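Putative RNase YutE (Bacillus subtilis subsp. subtilis str. 168, PDB 1YLM) probably acts as the RNase toxin of a putative type VII toxin-antitoxin system and is probably neutralised by its cognate antitoxin YutD. Local coordinates at residues Glu47-Thr52 / Thr120-Phe125; Gly66-Ile71 / Lys91-Arg96; Asp70-Leu75 / Lys79-Lys84. One frame throughout, in Å; residues are numbered along the deposited sequence.

Contact 1. Residues Glu47-Thr52 / Thr120-Phe125; sequences ECILDT and TALQDF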
loop_
_atom_site.group_PDB
_atom_site.type_symbol
_atom_site.label_atom_id
_atom_site.label_comp_id
_atom_site.label_asym_id
_atom_site.label_seq_id
_atom_site.Cartn_x
_atom_site.Cartn_y
_atom_site.Cartn_z
ATOM N N GLU A 47 -6.354 -3.525 -4.980
ATOM C CA GLU A 47 -6.590 -4.392 -3.811
ATOM C C GLU A 47 -8.045 -4.860 -3.727
ATOM O O GLU A 47 -8.296 -6.031 -3.424
ATOM C CB GLU A 47 -6.190 -3.711 -2.499
ATOM C CG GLU A 47 -4.684 -3.538 -2.246
ATOM C CD GLU A 47 -3.843 -4.738 -2.674
ATOM O OE1 GLU A 47 -3.735 -5.762 -1.940
ATOM O OE2 GLU A 47 -3.272 -4.637 -3.757
ATOM N N CYS A 48 -8.984 -3.948 -3.993
ATOM C CA CYS A 48 -10.404 -4.277 -4.020
ATOM C C CYS A 48 -10.697 -5.342 -5.080
ATOM O O CYS A 48 -11.472 -6.270 -4.821
ATOM C CB CYS A 48 -11.244 -3.047 -4.332
ATOM S SG CYS A 48 -11.421 -1.844 -2.970
ATOM N N ILE A 49 -10.090 -5.208 -6.261
ATOM C CA ILE A 49 -10.305 -6.207 -7.321
ATOM C C ILE A 49 -9.738 -7.560 -6.902
ATOM O O ILE A 49 -10.411 -8.590 -7.038
ATOM C CB ILE A 49 -9.707 -5.769 -8.663
ATOM C CG1 ILE A 49 -10.465 -4.545 -9.212
ATOM C CG2 ILE A 49 -9.710 -6.945 -9.668
ATOM C CD1 ILE A 49 -9.680 -3.817 -10.339
ATOM N N LEU A 50 -8.506 -7.561 -6.398
ATOM C CA LEU A 50 -7.854 -8.824 -6.012
ATOM C C LEU A 50 -8.570 -9.516 -4.859
ATOM O O LEU A 50 -8.756 -10.740 -4.884
ATOM C CB LEU A 50 -6.395 -8.578 -5.642
ATOM C CG LEU A 50 -5.506 -8.110 -6.803
ATOM C CD1 LEU A 50 -4.099 -7.833 -6.322
ATOM C CD2 LEU A 50 -5.511 -9.101 -7.995
ATOM N N ASP A 51 -8.959 -8.721 -3.855
ATOM C CA ASP A 51 -9.622 -9.242 -2.660
ATOM C C ASP A 51 -10.992 -9.801 -3.024
ATOM O O ASP A 51 -11.347 -10.917 -2.608
ATOM C CB ASP A 51 -9.745 -8.141 -1.580
ATOM C CG ASP A 51 -8.425 -7.901 -0.823
ATOM O OD1 ASP A 51 -7.524 -8.755 -0.894
ATOM O OD2 ASP A 51 -8.303 -6.869 -0.139
ATOM N N THR A 52 -11.737 -9.045 -3.828
ATOM C CA THR A 52 -13.045 -9.508 -4.334
ATOM C C THR A 52 -12.890 -10.780 -5.176
ATOM O O THR A 52 -13.630 -11.768 -4.985
ATOM C CB THR A 52 -13.783 -8.402 -5.128
ATOM O OG1 THR A 52 -14.075 -7.308 -4.239
ATOM C CG2 THR A 52 -15.111 -8.942 -5.689
ATOM N N THR A 120 -13.770 2.341 -18.108
ATOM C CA THR A 120 -15.030 1.626 -18.359
ATOM C C THR A 120 -15.056 0.207 -17.740
ATOM O O THR A 120 -16.039 -0.159 -17.079
ATOM C CB THR A 120 -15.388 1.578 -19.870
ATOM O OG1 THR A 120 -15.560 2.918 -20.366
ATOM C CG2 THR A 120 -16.692 0.820 -20.087
ATOM N N ALA A 121 -13.996 -0.576 -17.951
ATOM C CA ALA A 121 -13.863 -1.903 -17.326
ATOM C C ALA A 121 -13.871 -1.776 -15.795
ATOM O O ALA A 121 -14.500 -2.577 -15.089
ATOM C CB ALA A 121 -12.613 -2.604 -17.792
ATOM N N LEU A 122 -13.204 -0.749 -15.277
ATOM C CA LEU A 122 -13.249 -0.497 -13.828
ATOM C C LEU A 122 -14.671 -0.234 -13.312
ATOM O O LEU A 122 -15.117 -0.878 -12.357
ATOM C CB LEU A 122 -12.288 0.636 -13.437
ATOM C CG LEU A 122 -10.798 0.280 -13.538
ATOM C CD1 LEU A 122 -9.933 1.522 -13.427
ATOM C CD2 LEU A 122 -10.405 -0.756 -12.471
ATOM N N GLN A 123 -15.385 0.680 -13.966
ATOM C CA GLN A 123 -16.771 0.990 -13.620
ATOM C C GLN A 123 -17.682 -0.234 -13.686
ATOM O O GLN A 123 -18.589 -0.382 -12.875
ATOM C CB GLN A 123 -17.333 2.069 -14.553
ATOM C CG GLN A 123 -16.626 3.418 -14.452
ATOM C CD GLN A 123 -17.076 4.403 -15.523
ATOM O OE1 GLN A 123 -17.564 4.011 -16.588
ATOM N NE2 GLN A 123 -16.909 5.687 -15.247
ATOM N N ASP A 124 -17.437 -1.102 -14.662
ATOM C CA ASP A 124 -18.268 -2.289 -14.860
ATOM C C ASP A 124 -17.969 -3.449 -13.920
ATOM O O ASP A 124 -18.801 -4.337 -13.768
ATOM C CB ASP A 124 -18.153 -2.771 -16.307
ATOM C CG ASP A 124 -18.832 -1.828 -17.281
ATOM O OD1 ASP A 124 -19.670 -1.014 -16.841
ATOM O OD2 ASP A 124 -18.526 -1.910 -18.482
ATOM N N PHE A 125 -16.786 -3.444 -13.300
ATOM C CA PHE A 125 -16.373 -4.559 -12.429
ATOM C C PHE A 125 -17.380 -4.866 -11.293
ATOM O O PHE A 125 -17.778 -6.024 -11.130
ATOM C CB PHE A 125 -14.950 -4.345 -11.888
ATOM C CG PHE A 125 -14.460 -5.459 -10.986
ATOM C CD1 PHE A 125 -14.047 -6.690 -11.524
ATOM C CD2 PHE A 125 -14.425 -5.292 -9.610
ATOM C CE1 PHE A 125 -13.614 -7.723 -10.693
ATOM C CE2 PHE A 125 -13.965 -6.313 -8.769
ATOM C CZ PHE A 125 -13.563 -7.523 -9.308
#
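Ile49 and Phe125 mark the nearest backbone approach of two helical segments, Glu47-Thr52 and Thr120-Phe125, whose axes come within 12.0 Å of each other and run in the same general sense at a crossing angle of 46°. That separation is wide for helix packing, and large side chains fill it. Phe125 reaches across with CG anti to the backbone N (chi1 -180°), which carries the ring to Ile49. The isoleucine lies over one face: CG1 sits 4.2 Å from the centroid of the Phe125 ring and 19° off the ring normal, displaced toward the rim, a CH-pi contact. The other branch, CG2 of Ile49, follows the same ring to its far end and meets Phe125 CZ at 3.9 Å.

CD1 of Ile49 reaches one turn earlier on the helix of Thr120-Phe125, to CD2 of Leu122, at 3.8 Å; these two side chains meet at about a right angle. The side chains of Thr52 and Phe125 come from opposite directions, and methyl CG2 of Thr52 stands obliquely, 4.2 Å from CZ of Phe125. The threonine can offer a methyl here because its hydroxyl is turned back on its own helix: OG1 of Thr52 donates to Cys48 O at 2.9 Å. That carbonyl also receives Thr52 N, the two donors arriving from opposite faces of its plane.

No hydrogen bond crosses this buried contact, whose touching side-chain atoms are all carbon. It joins helix 32-59 to helix 119-137 near the centre of the bundle, with Met72 of helix 71-77 against Ile49, Leu89 of helix 83-93 against both Leu122 and Phe125, and Ile9 and Thr12 of helix 6-23 beside Thr52.

Contact 2. Residues Gly66-Ile71 / Lys91-Arg96; sequences GSYDDI and KLIAYR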
loop_
_atom_site.group_PDB
_atom_site.type_symbol
_atom_site.label_atom_id
_atom_site.label_comp_id
_atom_site.label_asym_id
_atom_site.label_seq_id
_atom_site.Cartn_x
_atom_site.Cartn_y
_atom_site.Cartn_z
ATOM N N GLY A 66 -2.532 -19.465 -8.415
ATOM C CA GLY A 66 -1.148 -19.659 -7.967
ATOM C C GLY A 66 -0.595 -18.387 -7.356
ATOM O O GLY A 66 0.058 -18.423 -6.299
ATOM N N SER A 67 -0.886 -17.265 -8.013
ATOM C CA SER A 67 -0.475 -15.930 -7.569
ATOM C C SER A 67 -1.627 -14.954 -7.781
ATOM O O SER A 67 -2.571 -15.265 -8.510
ATOM C CB SER A 67 0.711 -15.444 -8.402
ATOM O OG SER A 67 0.297 -15.173 -9.743
ATOM N N TYR A 68 -1.538 -13.761 -7.186
ATOM C CA TYR A 68 -2.586 -12.761 -7.406
ATOM C C TYR A 68 -2.806 -12.479 -8.899
ATOM O O TYR A 68 -3.909 -12.123 -9.314
ATOM C CB TYR A 68 -2.368 -11.479 -6.576
ATOM C CG TYR A 68 -1.221 -10.599 -7.001
ATOM C CD1 TYR A 68 -1.291 -9.827 -8.167
ATOM C CD2 TYR A 68 -0.078 -10.503 -6.216
ATOM C CE1 TYR A 68 -0.235 -9.003 -8.550
ATOM C CE2 TYR A 68 0.984 -9.682 -6.585
ATOM C CZ TYR A 68 0.899 -8.935 -7.753
ATOM O OH TYR A 68 1.953 -8.115 -8.107
ATOM N N ASP A 69 -1.763 -12.688 -9.705
ATOM C CA ASP A 69 -1.838 -12.436 -11.142
ATOM C C ASP A 69 -2.745 -13.395 -11.911
ATOM O O ASP A 69 -3.145 -13.089 -13.041
ATOM C CB ASP A 69 -0.441 -12.439 -11.773
ATOM C CG ASP A 69 0.211 -11.082 -11.728
ATOM O OD1 ASP A 69 -0.443 -10.077 -12.119
ATOM O OD2 ASP A 69 1.380 -11.012 -11.293
ATOM N N ASP A 70 -3.057 -14.543 -11.302
ATOM C CA ASP A 70 -3.904 -15.573 -11.929
ATOM C C ASP A 70 -5.405 -15.320 -11.728
ATOM O O ASP A 70 -6.248 -15.851 -12.469
ATOM C CB ASP A 70 -3.541 -16.946 -11.361
ATOM C CG ASP A 70 -2.091 -17.301 -11.599
ATOM O OD1 ASP A 70 -1.688 -17.345 -12.784
ATOM O OD2 ASP A 70 -1.354 -17.522 -10.603
ATOM N N ILE A 71 -5.721 -14.501 -10.736
ATOM C CA ILE A 71 -7.110 -14.219 -10.346
ATOM C C ILE A 71 -8.033 -13.839 -11.508
ATOM O O ILE A 71 -9.132 -14.400 -11.643
ATOM C CB ILE A 71 -7.151 -13.167 -9.198
ATOM C CG1 ILE A 71 -6.540 -13.776 -7.937
ATOM C CG2 ILE A 71 -8.577 -12.696 -8.929
ATOM C CD1 ILE A 71 -6.217 -12.799 -6.826
ATOM N N LYS A 91 -3.921 -5.186 -16.794
ATOM C CA LYS A 91 -2.937 -4.130 -17.088
ATOM C C LYS A 91 -2.797 -3.148 -15.922
ATOM O O LYS A 91 -1.685 -2.683 -15.637
ATOM C CB LYS A 91 -3.289 -3.393 -18.387
ATOM C CG LYS A 91 -3.174 -4.277 -19.638
ATOM C CD LYS A 91 -3.714 -3.563 -20.886
ATOM C CE LYS A 91 -3.587 -4.472 -22.146
ATOM N NZ LYS A 91 -2.253 -5.096 -22.265
ATOM N N LEU A 92 -3.908 -2.860 -15.236
ATOM C CA LEU A 92 -3.852 -2.046 -14.015
ATOM C C LEU A 92 -3.193 -2.814 -12.885
ATOM O O LEU A 92 -2.344 -2.277 -12.163
ATOM C CB LEU A 92 -5.244 -1.577 -13.555
ATOM C CG LEU A 92 -5.242 -0.800 -12.217
ATOM C CD1 LEU A 92 -4.407 0.501 -12.269
ATOM C CD2 LEU A 92 -6.671 -0.490 -11.788
ATOM N N ILE A 93 -3.599 -4.075 -12.715
ATOM C CA ILE A 93 -3.052 -4.922 -11.661
ATOM C C ILE A 93 -1.521 -5.044 -11.743
ATOM O O ILE A 93 -0.830 -5.129 -10.721
ATOM C CB ILE A 93 -3.741 -6.324 -11.689
ATOM C CG1 ILE A 93 -5.205 -6.183 -11.218
ATOM C CG2 ILE A 93 -2.948 -7.359 -10.871
ATOM C CD1 ILE A 93 -6.125 -7.356 -11.596
ATOM N N ALA A 94 -0.998 -5.035 -12.965
ATOM C CA ALA A 94 0.447 -5.102 -13.183
ATOM C C ALA A 94 1.198 -3.933 -12.531
ATOM O O ALA A 94 2.404 -4.026 -12.310
ATOM C CB ALA A 94 0.747 -5.185 -14.681
ATOM N N TYR A 95 0.477 -2.855 -12.194
ATOM C CA TYR A 95 1.086 -1.712 -11.492
ATOM C C TYR A 95 1.266 -1.918 -9.974
ATOM O O TYR A 95 1.916 -1.118 -9.305
ATOM C CB TYR A 95 0.332 -0.397 -11.809
ATOM C CG TYR A 95 1.250 0.809 -11.830
ATOM C CD1 TYR A 95 2.121 1.024 -12.898
ATOM C CD2 TYR A 95 1.268 1.728 -10.766
ATOM C CE1 TYR A 95 2.973 2.120 -12.925
ATOM C CE2 TYR A 95 2.146 2.829 -10.777
ATOM C CZ TYR A 95 2.986 3.016 -11.863
ATOM O OH TYR A 95 3.853 4.098 -11.919
ATOM N N ARG A 96 0.693 -2.998 -9.431
ATOM C CA ARG A 96 0.698 -3.230 -7.990
ATOM C C ARG A 96 2.103 -3.246 -7.405
ATOM O O ARG A 96 2.345 -2.617 -6.393
ATOM C CB ARG A 96 -0.019 -4.530 -7.624
ATOM C CG ARG A 96 -0.305 -4.651 -6.124
ATOM C CD ARG A 96 -0.859 -6.035 -5.777
ATOM N NE ARG A 96 -1.192 -6.138 -4.353
ATOM C CZ ARG A 96 -0.397 -6.634 -3.409
ATOM N NH1 ARG A 96 0.817 -7.109 -3.701
ATOM N NH2 ARG A 96 -0.824 -6.665 -2.150
HETATM O O HOH W 1 2.903 -6.858 -5.783
HETATM O O HOH W 2 2.260 -6.051 -10.087
#
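Tyr68 and Arg96 make the main apolar contact between Gly66-Ile71 and Lys91-Arg96, the aliphatic part of the arginine lying over one face of the tyrosine ring. Its CD is 4.1 Å from the centroid of the Tyr68 ring and 18° off the normal, a CH-pi contact shifted toward the rim. Ile93 approaches the same ring at its edge, with CG2 3.9 Å from Tyr68 CE1; this methyl also touches OD1 of Asp69. The ring is brought to both partners by a chi1 of 71°, which places CG of Tyr68 between its backbone N and carbonyl carbon.

With CZ of Arg96 5.1 Å from the Tyr68 ring centroid, any cation-pi attraction is long and at most weak; the ring and guanidinium planes are 53° apart. The stronger polar partner of the arginine is Glu47 of helix 32-59, whose OE2 forms a salt bridge with NE of Arg96.

Polar contact between the segments runs through two waters that share the phenol oxygen. One links Tyr68 OH, at 2.8 Å, to NH1 of Arg96, from which it accepts. The second lies in the plane of the ring at its edge, 2.9 Å from Tyr68 OH, and donates to Ile93 O. Within the loop, Asp70 OD2 accepts from Ser67 N at 2.6 Å through its anti lone pair and from Ser67 OG above the carboxylate plane, tying together the turn that carries Tyr68.

Tyr68 thus packs, at a partly buried place, beside the probable active-site arginine of this HepT family member; Arg96 begins the sequence corresponding to the RX(4)HXY motif, in which Gln101 takes the place of the histidine.

Contact 3. Residues Asp70-Leu75 / Lys79-Lys84; sequences DIMDIL and KVVTEK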
loop_
_atom_site.group_PDB
_atom_site.type_symbol
_atom_site.label_atom_id
_atom_site.label_comp_id
_atom_site.label_asym_id
_atom_site.label_seq_id
_atom_site.Cartn_x
_atom_site.Cartn_y
_atom_site.Cartn_z
ATOM N N ASP A 70 -3.057 -14.543 -11.302
ATOM C CA ASP A 70 -3.904 -15.573 -11.929
ATOM C C ASP A 70 -5.405 -15.320 -11.728
ATOM O O ASP A 70 -6.248 -15.851 -12.469
ATOM C CB ASP A 70 -3.541 -16.946 -11.361
ATOM C CG ASP A 70 -2.091 -17.301 -11.599
ATOM O OD1 ASP A 70 -1.688 -17.345 -12.784
ATOM O OD2 ASP A 70 -1.354 -17.522 -10.603
ATOM N N ILE A 71 -5.721 -14.501 -10.736
ATOM C CA ILE A 71 -7.110 -14.219 -10.346
ATOM C C ILE A 71 -8.033 -13.839 -11.508
ATOM O O ILE A 71 -9.132 -14.400 -11.643
ATOM C CB ILE A 71 -7.151 -13.167 -9.198
ATOM C CG1 ILE A 71 -6.540 -13.776 -7.937
ATOM C CG2 ILE A 71 -8.577 -12.696 -8.929
ATOM C CD1 ILE A 71 -6.217 -12.799 -6.826
HETATM N N MSE A 72 -7.590 -12.913 -12.362
HETATM C CA MSE A 72 -8.464 -12.395 -13.425
HETATM C C MSE A 72 -8.771 -13.452 -14.459
HETATM O O MSE A 72 -9.893 -13.547 -14.945
HETATM C CB MSE A 72 -7.859 -11.168 -14.119
HETATM C CG MSE A 72 -7.734 -9.948 -13.223
HETATM SE SE MSE A 72 -9.434 -9.338 -12.391
HETATM C CE MSE A 72 -10.632 -9.747 -13.877
ATOM N N ASP A 73 -7.753 -14.235 -14.792
ATOM C CA ASP A 73 -7.886 -15.331 -15.737
ATOM C C ASP A 73 -8.947 -16.331 -15.279
ATOM O O ASP A 73 -9.729 -16.821 -16.078
ATOM C CB ASP A 73 -6.530 -16.015 -15.932
ATOM C CG ASP A 73 -5.544 -15.147 -16.727
ATOM O OD1 ASP A 73 -6.005 -14.256 -17.481
ATOM O OD2 ASP A 73 -4.318 -15.356 -16.576
ATOM N N ILE A 74 -8.993 -16.592 -13.984
ATOM C CA ILE A 74 -9.997 -17.511 -13.428
ATOM C C ILE A 74 -11.411 -16.907 -13.508
ATOM O O ILE A 74 -12.361 -17.577 -13.938
ATOM C CB ILE A 74 -9.611 -17.960 -11.994
ATOM C CG1 ILE A 74 -8.347 -18.845 -12.036
ATOM C CG2 ILE A 74 -10.802 -18.690 -11.325
ATOM C CD1 ILE A 74 -7.519 -18.790 -10.756
ATOM N N LEU A 75 -11.535 -15.623 -13.167
ATOM C CA LEU A 75 -12.815 -14.907 -13.309
ATOM C C LEU A 75 -13.299 -14.869 -14.759
ATOM O O LEU A 75 -14.504 -14.941 -15.026
ATOM C CB LEU A 75 -12.704 -13.482 -12.740
ATOM C CG LEU A 75 -12.439 -13.417 -11.229
ATOM C CD1 LEU A 75 -12.316 -11.958 -10.736
ATOM C CD2 LEU A 75 -13.527 -14.142 -10.436
ATOM N N LYS A 79 -16.599 -16.878 -16.458
ATOM C CA LYS A 79 -17.526 -15.938 -17.084
ATOM C C LYS A 79 -18.099 -14.905 -16.094
ATOM O O LYS A 79 -19.254 -14.472 -16.221
ATOM C CB LYS A 79 -18.647 -16.689 -17.820
ATOM C CG LYS A 79 -18.298 -17.108 -19.251
ATOM C CD LYS A 79 -17.355 -18.286 -19.316
ATOM C CE LYS A 79 -17.081 -18.667 -20.776
ATOM N NZ LYS A 79 -15.708 -19.248 -20.956
ATOM N N VAL A 80 -17.289 -14.532 -15.106
ATOM C CA VAL A 80 -17.627 -13.427 -14.224
ATOM C C VAL A 80 -17.470 -12.093 -14.978
ATOM O O VAL A 80 -18.342 -11.235 -14.898
ATOM C CB VAL A 80 -16.789 -13.434 -12.924
ATOM C CG1 VAL A 80 -17.229 -12.306 -12.007
ATOM C CG2 VAL A 80 -16.904 -14.780 -12.202
ATOM N N VAL A 81 -16.345 -11.933 -15.682
ATOM C CA VAL A 81 -16.098 -10.757 -16.517
ATOM C C VAL A 81 -15.789 -11.233 -17.950
ATOM O O VAL A 81 -15.458 -12.414 -18.144
ATOM C CB VAL A 81 -14.925 -9.889 -15.965
ATOM C CG1 VAL A 81 -15.233 -9.373 -14.560
ATOM C CG2 VAL A 81 -13.604 -10.671 -15.986
ATOM N N THR A 82 -15.876 -10.337 -18.941
ATOM C CA THR A 82 -15.469 -10.691 -20.310
ATOM C C THR A 82 -13.944 -10.869 -20.410
ATOM O O THR A 82 -13.195 -10.378 -19.560
ATOM C CB THR A 82 -15.948 -9.662 -21.383
ATOM O OG1 THR A 82 -15.227 -8.434 -21.232
ATOM C CG2 THR A 82 -17.434 -9.369 -21.264
ATOM N N GLU A 83 -13.494 -11.586 -21.440
ATOM C CA GLU A 83 -12.071 -11.710 -21.743
ATOM C C GLU A 83 -11.410 -10.339 -21.872
ATOM O O GLU A 83 -10.341 -10.121 -21.311
ATOM C CB GLU A 83 -11.827 -12.529 -23.023
ATOM C CG GLU A 83 -10.350 -12.894 -23.226
ATOM C CD GLU A 83 -10.106 -13.946 -24.312
ATOM O OE1 GLU A 83 -11.083 -14.561 -24.814
ATOM O OE2 GLU A 83 -8.919 -14.171 -24.650
ATOM N N LYS A 84 -12.028 -9.430 -22.621
ATOM C CA LYS A 84 -11.435 -8.095 -22.795
ATOM C C LYS A 84 -11.385 -7.297 -21.476
ATOM O O LYS A 84 -10.376 -6.673 -21.173
ATOM C CB LYS A 84 -12.111 -7.289 -23.918
ATOM C CG LYS A 84 -13.598 -7.160 -23.774
ATOM C CD LYS A 84 -14.167 -5.941 -24.489
ATOM C CE LYS A 84 -15.338 -5.346 -23.689
ATOM N NZ LYS A 84 -16.136 -6.394 -22.961
#
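Val80 and Leu75 meet where helix 71-77 ends in a Schellman motif, the turn that leads through Lys79 toward helix 83-93. Val80 N donates to Leu75 O at 2.8 Å, with the donor lying nearly in line with the carbonyl bond (C=O...N angle 164°). Beside this bond the two side chains pack obliquely, CD2 of Leu75 touching CG2 of Val80 at 3.9 Å, while CB of Val80 lies 3.5 Å from Leu75 O.

One helical turn earlier, Met72, present as selenomethionine, extends the apolar contact. Its chain bends at chi2 (-57°) and chi3, and the terminal CE meets CG2 of Val81 at 3.8 Å, the two side chains crossing at about a right angle.

The positive phi of Lys79 (60°) reverses the chain and directs Val80 back onto the helix it has just left. Ile129 and Tyr132 of helix 119-137 pack on Val80, and Met72 also touches Ile49, Leu89 and Ile93.

Thr82 is the N-cap just before helix 83-93; its side chain caps a backbone N just past Lys84 while Glu85 OE1 accepts from Thr82 N, consistent with a capping box. The hydroxyl of this threonine has a further partner in its own segment: NZ of Lys84 donates to Thr82 OG1 at 2.8 Å.

Overall arrangement
The centre of contact 1 lies about 2 Å from the centre of the chain, those of contacts 2 and 3 about 10 and 12 Å; contacts 1 and 3 are buried, contact 2 only partly. Their chemistry differs: side-chain packing alone spans contact 1, a backbone bond at a helix end adds to it in contact 3, and waters join the segments of contact 2. Contacts 2 and 3 share Asp70 and Ile71, use helix 83-93 and are nested inside the loop closed by contact 1. Met72 connects the three, its SE 3.6 Å from Ile49 CG2 and its CG 3.5 Å from Ile93 CD1. Leu50 CD1, 3.7 Å from Arg96 CD, joins contacts 1 and 2.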